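Local coordinates for protein phenol hydroxylase component phN (Pseudomonas stutzeri, PDB 3U52) that probably hydroxylates phenol and related aromatics at a carboxylate-bridged diiron centre, as the large subunit of a multicomponent bacterial monooxygenase, at residues A[198-203]-A[235-240]; A[113-118]-A[189-194]; A[202-207]-A[296-301]; A[48-53]-A[241-246]. All blocks are in the same frame, centred on the assembly; numbering follows the deposited sequence.

Contact 1 of 4, residues A[198-203]-A[235-240]. With FE (Fe (III) ion), chain H.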
# COMPACT_ATOMS: atom_id res chain seq x y z
N PHE A 198 2.86 -17.38 26.68
CA PHE A 198 3.22 -16.13 26.01
C PHE A 198 2.10 -15.81 25.01
O PHE A 198 1.39 -14.79 25.15
CB PHE A 198 4.54 -16.39 25.27
CG PHE A 198 5.48 -15.20 25.09
CD1 PHE A 198 5.48 -14.11 25.93
CD2 PHE A 198 6.46 -15.26 24.10
CE1 PHE A 198 6.42 -13.05 25.70
CE2 PHE A 198 7.41 -14.21 23.92
CZ PHE A 198 7.38 -13.13 24.69
N GLU A 199 1.90 -16.70 24.04
CA GLU A 199 1.03 -16.42 22.86
C GLU A 199 -0.44 -16.52 23.10
O GLU A 199 -1.20 -16.09 22.26
CB GLU A 199 1.32 -17.36 21.69
CG GLU A 199 2.69 -17.20 21.10
CD GLU A 199 2.76 -15.99 20.18
OE1 GLU A 199 3.01 -16.15 18.98
OE2 GLU A 199 2.54 -14.87 20.67
N TYR A 200 -0.86 -17.15 24.19
CA TYR A 200 -2.25 -17.25 24.46
C TYR A 200 -2.64 -16.47 25.71
O TYR A 200 -3.46 -15.55 25.65
CB TYR A 200 -2.72 -18.71 24.52
CG TYR A 200 -4.21 -18.79 24.67
CD1 TYR A 200 -4.79 -19.06 25.89
CD2 TYR A 200 -5.04 -18.55 23.59
CE1 TYR A 200 -6.20 -19.08 26.04
CE2 TYR A 200 -6.40 -18.57 23.71
CZ TYR A 200 -6.99 -18.84 24.93
OH TYR A 200 -8.38 -18.88 25.03
N VAL A 201 -2.07 -16.83 26.85
CA VAL A 201 -2.43 -16.19 28.08
C VAL A 201 -2.01 -14.69 28.20
O VAL A 201 -2.84 -13.85 28.60
CB VAL A 201 -1.93 -16.98 29.30
CG1 VAL A 201 -2.35 -16.26 30.61
CG2 VAL A 201 -2.55 -18.37 29.26
N LEU A 202 -0.76 -14.36 27.85
CA LEU A 202 -0.17 -13.05 28.17
C LEU A 202 -0.01 -12.16 26.95
O LEU A 202 0.40 -11.00 27.07
CB LEU A 202 1.17 -13.25 28.90
CG LEU A 202 1.03 -13.94 30.29
CD1 LEU A 202 2.40 -14.27 30.91
CD2 LEU A 202 0.19 -13.08 31.27
N THR A 203 -0.34 -12.70 25.78
CA THR A 203 -0.19 -12.01 24.48
C THR A 203 -0.71 -10.56 24.40
O THR A 203 -0.02 -9.65 23.95
CB THR A 203 -0.76 -12.85 23.30
OG1 THR A 203 -0.38 -12.21 22.09
CG2 THR A 203 -2.30 -13.00 23.35
N ARG A 235 -4.05 -17.23 14.63
CA ARG A 235 -3.60 -18.61 14.50
C ARG A 235 -2.71 -19.00 15.71
O ARG A 235 -2.73 -20.15 16.18
CB ARG A 235 -2.80 -18.77 13.21
CG ARG A 235 -3.60 -18.61 11.93
CD ARG A 235 -2.81 -19.18 10.77
NE ARG A 235 -1.55 -18.46 10.53
CZ ARG A 235 -1.47 -17.33 9.82
NH1 ARG A 235 -2.56 -16.81 9.27
NH2 ARG A 235 -0.31 -16.73 9.62
N HIS A 236 -1.87 -18.07 16.14
CA HIS A 236 -0.89 -18.38 17.19
C HIS A 236 -1.61 -18.64 18.53
O HIS A 236 -1.23 -19.55 19.27
CB HIS A 236 0.18 -17.29 17.31
CG HIS A 236 0.96 -17.11 16.04
ND1 HIS A 236 1.89 -16.11 15.87
CD2 HIS A 236 0.91 -17.77 14.86
CE1 HIS A 236 2.41 -16.19 14.66
NE2 HIS A 236 1.81 -17.17 14.01
N MET A 237 -2.64 -17.86 18.82
CA MET A 237 -3.46 -18.10 20.01
C MET A 237 -4.19 -19.44 19.98
O MET A 237 -4.29 -20.10 21.00
CB MET A 237 -4.50 -16.99 20.22
CG MET A 237 -3.89 -15.64 20.39
SD MET A 237 -5.17 -14.36 20.56
CE MET A 237 -5.56 -14.54 22.31
N THR A 238 -4.72 -19.82 18.82
CA THR A 238 -5.39 -21.09 18.69
C THR A 238 -4.45 -22.27 18.84
O THR A 238 -4.81 -23.30 19.46
CB THR A 238 -6.18 -21.21 17.36
OG1 THR A 238 -6.91 -20.00 17.11
CG2 THR A 238 -7.17 -22.36 17.52
N LEU A 239 -3.23 -22.16 18.30
CA LEU A 239 -2.24 -23.20 18.56
C LEU A 239 -1.99 -23.33 20.09
O LEU A 239 -1.99 -24.45 20.62
CB LEU A 239 -0.95 -23.02 17.72
CG LEU A 239 0.35 -23.80 18.05
CD1 LEU A 239 0.11 -25.30 17.95
CD2 LEU A 239 1.47 -23.40 17.08
N GLY A 240 -1.84 -22.21 20.79
CA GLY A 240 -1.54 -22.22 22.24
C GLY A 240 -2.62 -22.95 23.02
O GLY A 240 -2.33 -23.74 23.93
FE FE H . 2.68 -14.61 17.52
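E199 and H236 grip one iron(III) of the diiron centre from two helices of the bacterial multicomponent monooxygenase four-helix bundle, and Y200 and M237 fill the crossing beside it. The short axes of the two helices approach to 7.8 Å at 101°, and the turn at 198-202 is widened to a pi-type. E199 reaches the metal through a bent chain: CG lies anti to the carbonyl carbon (chi1 -65°), and the bend at chi2 swings the carboxylate round so that OE1 binds iron at 2.1 Å. H236 comes from the other helix alongside it, both side chains pointing the same way, and ND1 coordinates the iron at 2.4 Å. OE1 and ND1 are 3.3 Å apart because they share a metal, with no hydrogen bond between them. E233 also binds this iron. On its far side, the imidazole hydrogen-bonds through NE2 to D137, a second-shell carboxylate that helps, with the iron, to hold the ring's rotation and probably makes it a stronger donor to the metal. Next to the site M237 runs across Y200 at about a right angle, its CB 3.8 Å from Y200 CD2. G240 CA packs beside Y200 CB, where a side chain would be tight. The chain of M237 turns at chi3, which carries its methyl CE to 3.8 Å from T203 CG2.

Contact 2 of 4, residues A[113-118]-A[189-194]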
# COMPACT_ATOMS: atom_id res chain seq x y z
N GLN A 113 13.65 -19.39 15.15
CA GLN A 113 14.54 -20.55 15.32
C GLN A 113 13.99 -21.64 16.24
O GLN A 113 14.16 -22.80 15.95
CB GLN A 113 15.90 -20.10 15.87
CG GLN A 113 16.38 -18.77 15.41
CD GLN A 113 17.72 -18.43 15.95
OE1 GLN A 113 17.85 -17.70 16.95
NE2 GLN A 113 18.75 -18.98 15.31
N GLY A 114 13.39 -21.25 17.37
CA GLY A 114 12.82 -22.19 18.35
C GLY A 114 11.66 -22.97 17.76
O GLY A 114 11.58 -24.20 17.92
N TYR A 115 10.75 -22.29 17.06
CA TYR A 115 9.65 -22.99 16.41
C TYR A 115 10.12 -23.85 15.22
O TYR A 115 9.55 -24.92 14.97
CB TYR A 115 8.56 -22.01 15.96
CG TYR A 115 7.58 -21.69 17.08
CD1 TYR A 115 7.70 -20.48 17.78
CD2 TYR A 115 6.60 -22.61 17.47
CE1 TYR A 115 6.85 -20.19 18.83
CE2 TYR A 115 5.72 -22.31 18.54
CZ TYR A 115 5.87 -21.11 19.21
OH TYR A 115 5.01 -20.78 20.22
N SER A 116 11.10 -23.38 14.45
CA SER A 116 11.67 -24.21 13.36
C SER A 116 12.15 -25.56 13.95
O SER A 116 11.84 -26.65 13.45
CB SER A 116 12.86 -23.49 12.71
OG SER A 116 12.46 -22.32 11.99
N LYS A 117 12.95 -25.47 15.01
CA LYS A 117 13.44 -26.68 15.64
C LYS A 117 12.35 -27.56 16.19
O LYS A 117 12.40 -28.77 16.01
CB LYS A 117 14.51 -26.35 16.70
CG LYS A 117 14.81 -27.56 17.66
CD LYS A 117 16.12 -27.39 18.38
CE LYS A 117 16.37 -28.64 19.28
NZ LYS A 117 17.15 -29.66 18.48
N VAL A 118 11.33 -26.99 16.85
CA VAL A 118 10.26 -27.81 17.43
C VAL A 118 9.32 -28.40 16.33
O VAL A 118 8.76 -29.51 16.47
CB VAL A 118 9.55 -26.94 18.57
CG1 VAL A 118 8.37 -26.16 18.02
CG2 VAL A 118 9.17 -27.79 19.76
N GLU A 189 7.94 -28.21 26.92
CA GLU A 189 8.06 -27.01 27.78
C GLU A 189 8.17 -25.78 26.89
O GLU A 189 7.53 -24.76 27.15
CB GLU A 189 9.22 -27.09 28.77
CG GLU A 189 9.26 -25.87 29.71
CD GLU A 189 10.35 -25.93 30.76
OE1 GLU A 189 10.42 -24.97 31.53
OE2 GLU A 189 11.13 -26.91 30.86
N PHE A 190 8.92 -25.89 25.79
CA PHE A 190 9.02 -24.75 24.85
C PHE A 190 7.61 -24.34 24.41
O PHE A 190 7.23 -23.14 24.50
CB PHE A 190 9.89 -25.06 23.63
CG PHE A 190 9.94 -23.93 22.59
CD1 PHE A 190 10.77 -22.83 22.76
CD2 PHE A 190 9.09 -23.95 21.49
CE1 PHE A 190 10.80 -21.79 21.81
CE2 PHE A 190 9.11 -22.92 20.56
CZ PHE A 190 9.97 -21.84 20.72
N LEU A 191 6.82 -25.32 23.96
CA LEU A 191 5.44 -25.00 23.55
C LEU A 191 4.57 -24.46 24.71
O LEU A 191 3.78 -23.50 24.54
CB LEU A 191 4.80 -26.22 22.88
CG LEU A 191 4.62 -26.15 21.35
CD1 LEU A 191 5.47 -25.13 20.50
CD2 LEU A 191 4.58 -27.53 20.79
N THR A 192 4.72 -25.03 25.90
CA THR A 192 3.92 -24.55 27.03
C THR A 192 4.30 -23.13 27.41
O THR A 192 3.43 -22.33 27.78
CB THR A 192 4.02 -25.51 28.25
OG1 THR A 192 3.49 -26.79 27.85
CG2 THR A 192 3.20 -24.97 29.44
N ALA A 193 5.60 -22.82 27.35
CA ALA A 193 6.12 -21.51 27.69
C ALA A 193 5.64 -20.46 26.68
O ALA A 193 5.11 -19.40 27.03
CB ALA A 193 7.65 -21.54 27.64
N ILE A 194 5.90 -20.76 25.43
CA ILE A 194 5.78 -19.77 24.37
C ILE A 194 4.38 -19.76 23.71
O ILE A 194 3.73 -18.70 23.63
CB ILE A 194 6.99 -19.84 23.33
CG1 ILE A 194 8.35 -19.78 24.05
CG2 ILE A 194 6.89 -18.70 22.29
CD1 ILE A 194 8.62 -18.54 25.05
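F190 drives its ring edge into the face of Y115 in a T-shaped (edge-to-face) stack, with centroids 5.0 Å apart and planes at 71°. The atom that does the touching is CE2 of F190, which stands 3.7 Å above the middle of the tyrosine ring. CZ of the same ring rests 3.6 Å from the backbone C of G114, a place where a side chain on residue 114 would collide with it. Around this pair, L191 CD1 packs at 3.4 Å from Y115 CE2, and I194 CG2 lies 3.8 Å from Y115 CE1. V118 CG1 touches both F190 CD2 and L191 CD1. With CG anti to the backbone N (chi1 176°), F190 extends straight at the opposing helix and reaches G114. One shell further out, the hydroxyl of Y115 is hydrogen-bonded to S195, which helps fix the position of the ring that F190 meets. Replacing Y115 by an alanine is likely to leave the edge of F190 without its aromatic face, open a gap beside L191 and I194, and strand S195 without its phenolic partner. The segments run at 139° on helices 105-121 and 187-216, their short axes 11.1 Å apart; helix 125-155 packs against Y115 and V118, helix 173-184 against I194, and helix 220-250 against L191, where a xenon atom also lodges.

Contact 3 of 4, residues A[202-207]-A[296-301]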
# COMPACT_ATOMS: atom_id res chain seq x y z
N LEU A 202 -0.76 -14.36 27.85
CA LEU A 202 -0.17 -13.05 28.17
C LEU A 202 -0.01 -12.16 26.95
O LEU A 202 0.40 -11.00 27.07
CB LEU A 202 1.17 -13.25 28.90
CG LEU A 202 1.03 -13.94 30.29
CD1 LEU A 202 2.40 -14.27 30.91
CD2 LEU A 202 0.19 -13.08 31.27
N THR A 203 -0.34 -12.70 25.78
CA THR A 203 -0.19 -12.01 24.48
C THR A 203 -0.71 -10.56 24.40
O THR A 203 -0.02 -9.65 23.95
CB THR A 203 -0.76 -12.85 23.30
OG1 THR A 203 -0.38 -12.21 22.09
CG2 THR A 203 -2.30 -13.00 23.35
N ASN A 204 -1.93 -10.35 24.85
CA ASN A 204 -2.56 -9.03 24.83
C ASN A 204 -1.84 -7.98 25.68
O ASN A 204 -1.93 -6.77 25.39
CB ASN A 204 -4.02 -9.15 25.27
CG ASN A 204 -4.94 -9.69 24.15
OD1 ASN A 204 -4.74 -9.39 22.97
ND2 ASN A 204 -5.93 -10.47 24.53
N LEU A 205 -1.18 -8.42 26.74
CA LEU A 205 -0.39 -7.49 27.57
C LEU A 205 0.84 -6.92 26.89
O LEU A 205 1.33 -5.86 27.29
CB LEU A 205 -0.02 -8.12 28.92
CG LEU A 205 -1.28 -8.43 29.73
CD1 LEU A 205 -1.14 -9.58 30.72
CD2 LEU A 205 -1.72 -7.18 30.42
N LEU A 206 1.34 -7.64 25.89
CA LEU A 206 2.47 -7.19 25.08
C LEU A 206 1.95 -6.42 23.86
O LEU A 206 2.34 -5.28 23.64
CB LEU A 206 3.31 -8.40 24.63
CG LEU A 206 4.83 -8.24 24.31
CD1 LEU A 206 5.26 -6.79 24.05
CD2 LEU A 206 5.75 -8.87 25.41
N PHE A 207 1.04 -7.03 23.12
CA PHE A 207 0.53 -6.53 21.85
C PHE A 207 -0.31 -5.26 21.96
O PHE A 207 -0.05 -4.28 21.25
CB PHE A 207 -0.32 -7.63 21.18
CG PHE A 207 -0.67 -7.38 19.73
CD1 PHE A 207 -1.83 -6.69 19.38
CD2 PHE A 207 0.16 -7.88 18.71
CE1 PHE A 207 -2.14 -6.46 18.03
CE2 PHE A 207 -0.14 -7.66 17.36
CZ PHE A 207 -1.28 -6.96 17.02
N GLU A 296 -5.83 -6.02 34.80
CA GLU A 296 -7.14 -6.38 35.27
C GLU A 296 -8.05 -6.97 34.18
O GLU A 296 -8.78 -7.95 34.40
CB GLU A 296 -7.75 -5.12 35.85
CG GLU A 296 -8.92 -5.37 36.76
CD GLU A 296 -9.29 -4.13 37.57
OE1 GLU A 296 -10.52 -3.90 37.72
OE2 GLU A 296 -8.38 -3.37 38.02
N VAL A 297 -8.01 -6.40 32.98
CA VAL A 297 -8.82 -6.90 31.89
C VAL A 297 -8.21 -8.13 31.25
O VAL A 297 -8.87 -9.16 31.09
CB VAL A 297 -9.05 -5.78 30.84
CG1 VAL A 297 -9.81 -6.32 29.59
CG2 VAL A 297 -9.80 -4.63 31.52
N TYR A 298 -6.94 -8.06 30.89
CA TYR A 298 -6.36 -9.11 30.08
C TYR A 298 -5.95 -10.32 30.89
O TYR A 298 -6.00 -11.43 30.40
CB TYR A 298 -5.22 -8.58 29.21
CG TYR A 298 -5.75 -7.57 28.24
CD1 TYR A 298 -5.40 -6.24 28.34
CD2 TYR A 298 -6.65 -7.95 27.24
CE1 TYR A 298 -5.92 -5.30 27.46
CE2 TYR A 298 -7.18 -7.03 26.36
CZ TYR A 298 -6.81 -5.71 26.47
OH TYR A 298 -7.34 -4.78 25.59
N TYR A 299 -5.53 -10.12 32.13
CA TYR A 299 -5.17 -11.27 32.91
C TYR A 299 -6.25 -11.58 33.91
O TYR A 299 -6.73 -12.71 33.94
CB TYR A 299 -3.80 -11.15 33.64
CG TYR A 299 -3.55 -12.43 34.42
CD1 TYR A 299 -3.82 -12.50 35.79
CD2 TYR A 299 -3.13 -13.60 33.75
CE1 TYR A 299 -3.69 -13.70 36.49
CE2 TYR A 299 -3.00 -14.79 34.44
CZ TYR A 299 -3.29 -14.84 35.79
OH TYR A 299 -3.08 -16.05 36.45
N GLU A 300 -6.64 -10.64 34.76
CA GLU A 300 -7.56 -11.05 35.85
C GLU A 300 -8.93 -11.55 35.29
O GLU A 300 -9.41 -12.60 35.70
CB GLU A 300 -7.74 -9.95 36.90
CG GLU A 300 -6.47 -9.75 37.74
CD GLU A 300 -6.62 -8.67 38.78
OE1 GLU A 300 -5.70 -7.84 38.93
OE2 GLU A 300 -7.67 -8.63 39.44
N GLN A 301 -9.50 -10.84 34.33
CA GLN A 301 -10.79 -11.24 33.76
C GLN A 301 -10.66 -12.36 32.75
O GLN A 301 -11.20 -13.46 32.96
CB GLN A 301 -11.51 -10.02 33.18
CG GLN A 301 -11.96 -9.06 34.32
CD GLN A 301 -12.60 -7.75 33.87
OE1 GLN A 301 -12.79 -7.47 32.66
NE2 GLN A 301 -12.92 -6.91 34.86
O HOH W 1 -6.57 -11.45 27.19
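N204 and L205 meet Y298 where two helices run nearly antiparallel, their short axes 167° apart in direction and 8.8 Å apart at closest approach. The pairing joins helix 187-216, which carries the iron ligand E199 of the diiron hydroxylase fold, to helix 291-310. Neither backbone is regular: the first is kinked where the N atoms of N204 and L205 lack their bonds to the preceding turn, while the second widens into a pi-type turn across 296-301. At the kink, T203 O accepts from both L206 N and F207 N. The CA atoms of N204 and Y298 come within 6.5 Å, close enough for their side chains to touch.

Y298 has CG anti to its carbonyl carbon (chi1 -63°), a torsion that sets the ring against N204. The asparagine crosses it at about a right angle, with N204 CB touching Y298 CD2 at 3.5 Å and the amide and ring planes 50° apart. L205 slides past Y298 in the opposite direction, its CD2 4.0 Å from Y298 CB. Beyond, L202 CD2 lies beside Y299 CD2 at 4.2 Å, while the hydroxyl of Y299 is hydrogen-bonded to Q321. A serine in place of Y298 would probably leave N204 without the ring it lies across and open a gap beside its CB and amide. L273 of helix 254-283 packs against L202 and L205. The polar link is one water, which accepts from N204 ND2 at 2.9 Å and donates to the carbonyl O of Y298.

Contact 4 of 4, residues A[48-53]-A[241-246]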
# COMPACT_ATOMS: atom_id res chain seq x y z
N SER A 48 -3.01 -38.73 16.77
CA SER A 48 -4.14 -38.52 15.86
C SER A 48 -5.29 -37.75 16.52
O SER A 48 -6.17 -37.16 15.85
CB SER A 48 -4.64 -39.86 15.31
OG SER A 48 -5.52 -40.45 16.26
N GLN A 49 -5.28 -37.69 17.84
CA GLN A 49 -6.24 -36.84 18.51
C GLN A 49 -5.91 -35.35 18.47
O GLN A 49 -6.71 -34.51 18.92
CB GLN A 49 -6.49 -37.34 19.91
CG GLN A 49 -7.13 -38.70 19.84
CD GLN A 49 -7.22 -39.35 21.17
OE1 GLN A 49 -8.24 -39.95 21.50
NE2 GLN A 49 -6.14 -39.25 21.96
N TRP A 50 -4.74 -35.01 17.92
CA TRP A 50 -4.42 -33.60 17.61
C TRP A 50 -5.49 -33.00 16.69
O TRP A 50 -5.79 -33.58 15.62
CB TRP A 50 -3.03 -33.53 16.93
CG TRP A 50 -2.64 -32.12 16.59
CD1 TRP A 50 -2.77 -31.49 15.39
CD2 TRP A 50 -2.09 -31.17 17.48
NE1 TRP A 50 -2.32 -30.19 15.47
CE2 TRP A 50 -1.90 -29.97 16.76
CE3 TRP A 50 -1.71 -31.21 18.84
CZ2 TRP A 50 -1.33 -28.81 17.34
CZ3 TRP A 50 -1.17 -30.05 19.42
CH2 TRP A 50 -1.00 -28.86 18.67
N GLU A 51 -6.10 -31.88 17.09
CA GLU A 51 -7.03 -31.13 16.22
C GLU A 51 -6.29 -29.95 15.62
O GLU A 51 -5.68 -29.18 16.37
CB GLU A 51 -8.26 -30.61 17.00
CG GLU A 51 -9.25 -31.71 17.49
CD GLU A 51 -9.78 -32.62 16.37
OE1 GLU A 51 -10.16 -32.09 15.27
OE2 GLU A 51 -9.84 -33.87 16.60
N ASP A 52 -6.32 -29.81 14.30
CA ASP A 52 -5.57 -28.73 13.63
C ASP A 52 -6.13 -27.39 14.09
O ASP A 52 -7.33 -27.19 14.08
CB ASP A 52 -5.63 -28.87 12.10
CG ASP A 52 -5.23 -30.29 11.62
OD1 ASP A 52 -6.07 -30.97 11.01
OD2 ASP A 52 -4.10 -30.75 11.86
N PRO A 53 -5.26 -26.50 14.60
CA PRO A 53 -5.74 -25.20 15.09
C PRO A 53 -6.16 -24.24 13.98
O PRO A 53 -6.87 -23.24 14.25
CB PRO A 53 -4.57 -24.66 15.90
CG PRO A 53 -3.34 -25.36 15.33
CD PRO A 53 -3.82 -26.71 14.83
N LEU A 241 -3.87 -22.70 22.65
CA LEU A 241 -5.05 -23.35 23.28
C LEU A 241 -5.06 -24.85 22.96
O LEU A 241 -5.21 -25.67 23.85
CB LEU A 241 -6.33 -22.73 22.71
CG LEU A 241 -7.58 -22.45 23.55
CD1 LEU A 241 -8.82 -22.71 22.69
CD2 LEU A 241 -7.58 -23.21 24.92
N GLU A 242 -4.87 -25.22 21.68
CA GLU A 242 -4.77 -26.64 21.30
C GLU A 242 -3.69 -27.37 22.08
O GLU A 242 -3.93 -28.48 22.60
CB GLU A 242 -4.56 -26.83 19.78
CG GLU A 242 -4.50 -28.35 19.33
CD GLU A 242 -5.72 -29.25 19.78
OE1 GLU A 242 -6.81 -28.71 20.12
OE2 GLU A 242 -5.62 -30.52 19.74
N VAL A 243 -2.50 -26.75 22.15
CA VAL A 243 -1.33 -27.29 22.87
C VAL A 243 -1.70 -27.70 24.31
O VAL A 243 -1.46 -28.85 24.66
CB VAL A 243 -0.06 -26.31 22.81
CG1 VAL A 243 1.02 -26.66 23.86
CG2 VAL A 243 0.59 -26.34 21.40
N ILE A 244 -2.24 -26.80 25.15
CA ILE A 244 -2.47 -27.23 26.57
C ILE A 244 -3.53 -28.27 26.68
O ILE A 244 -3.37 -29.17 27.47
CB ILE A 244 -2.84 -26.14 27.64
CG1 ILE A 244 -3.40 -24.93 26.99
CG2 ILE A 244 -1.66 -25.93 28.74
CD1 ILE A 244 -4.86 -24.93 26.91
N LYS A 245 -4.62 -28.14 25.91
CA LYS A 245 -5.70 -29.13 25.94
C LYS A 245 -5.22 -30.48 25.46
O LYS A 245 -5.43 -31.47 26.16
CB LYS A 245 -6.93 -28.67 25.16
CG LYS A 245 -7.48 -27.34 25.73
CD LYS A 245 -8.88 -27.01 25.27
CE LYS A 245 -9.57 -26.07 26.29
NZ LYS A 245 -11.05 -25.82 25.94
N PHE A 246 -4.49 -30.51 24.34
CA PHE A 246 -3.94 -31.75 23.81
C PHE A 246 -3.09 -32.49 24.85
O PHE A 246 -3.29 -33.67 25.10
CB PHE A 246 -3.07 -31.49 22.58
CG PHE A 246 -2.51 -32.74 22.00
CD1 PHE A 246 -3.34 -33.63 21.34
CD2 PHE A 246 -1.17 -33.06 22.15
CE1 PHE A 246 -2.81 -34.84 20.82
CE2 PHE A 246 -0.65 -34.23 21.63
CZ PHE A 246 -1.47 -35.12 20.97
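W50 has the CG of E242 over one face and the side chains of V243 and F246 at its rim. The methylene forms a CH-pi contact, 3.6 Å from the centroid of the six-membered ring and 12° off its normal. The indole in turn points its edge into the face of F246 in a T-shaped stack, with centroids 5.2 Å apart and planes at 75°; CE3 of W50 lies 3.6 Å from CG of F246. At another part of the rim, CH2 of W50 meets CG2 of V243 at 4.0 Å. E242 does two jobs here. Its chain bends at chi2, which leaves CG on the indole and brings the carboxylate beside the neighbouring backbone, where OE2 accepts from E51 N at 3.0 Å. The bond is nearly straight at hydrogen (170°), but the N-H comes from well above the carboxylate plane. R19 also holds the loop, bonding W50 O and forming a salt bridge with D52. The arrangement pins an N-terminal loop of the hydroxylase to helix 220-250 and places W50 in the lining of the hydrophobic xenon pocket it shares with W47, F188 and L191.

How the contacts relate
Contacts 1, 2 and 3 are largely buried and share helix 187-216, which meets a different helix in each; contact 4 is more peripheral, setting a loop with exposed residues on helix 220-250, also used by contact 1. Chemistry follows place: contact 1 is metal coordination at the diiron centre, contact 2 aromatic and aliphatic packing, contact 3 apolar contacts plus a water bridge, and contact 4 an indole held by packing and one direct hydrogen bond. Segments 189-194 and 198-203 are successive turns of one helix, linked by probable backbone hydrogen bonds. L191 of contact 2 packs on V243 of contact 4, whereas contacts 3 and 4 do not touch.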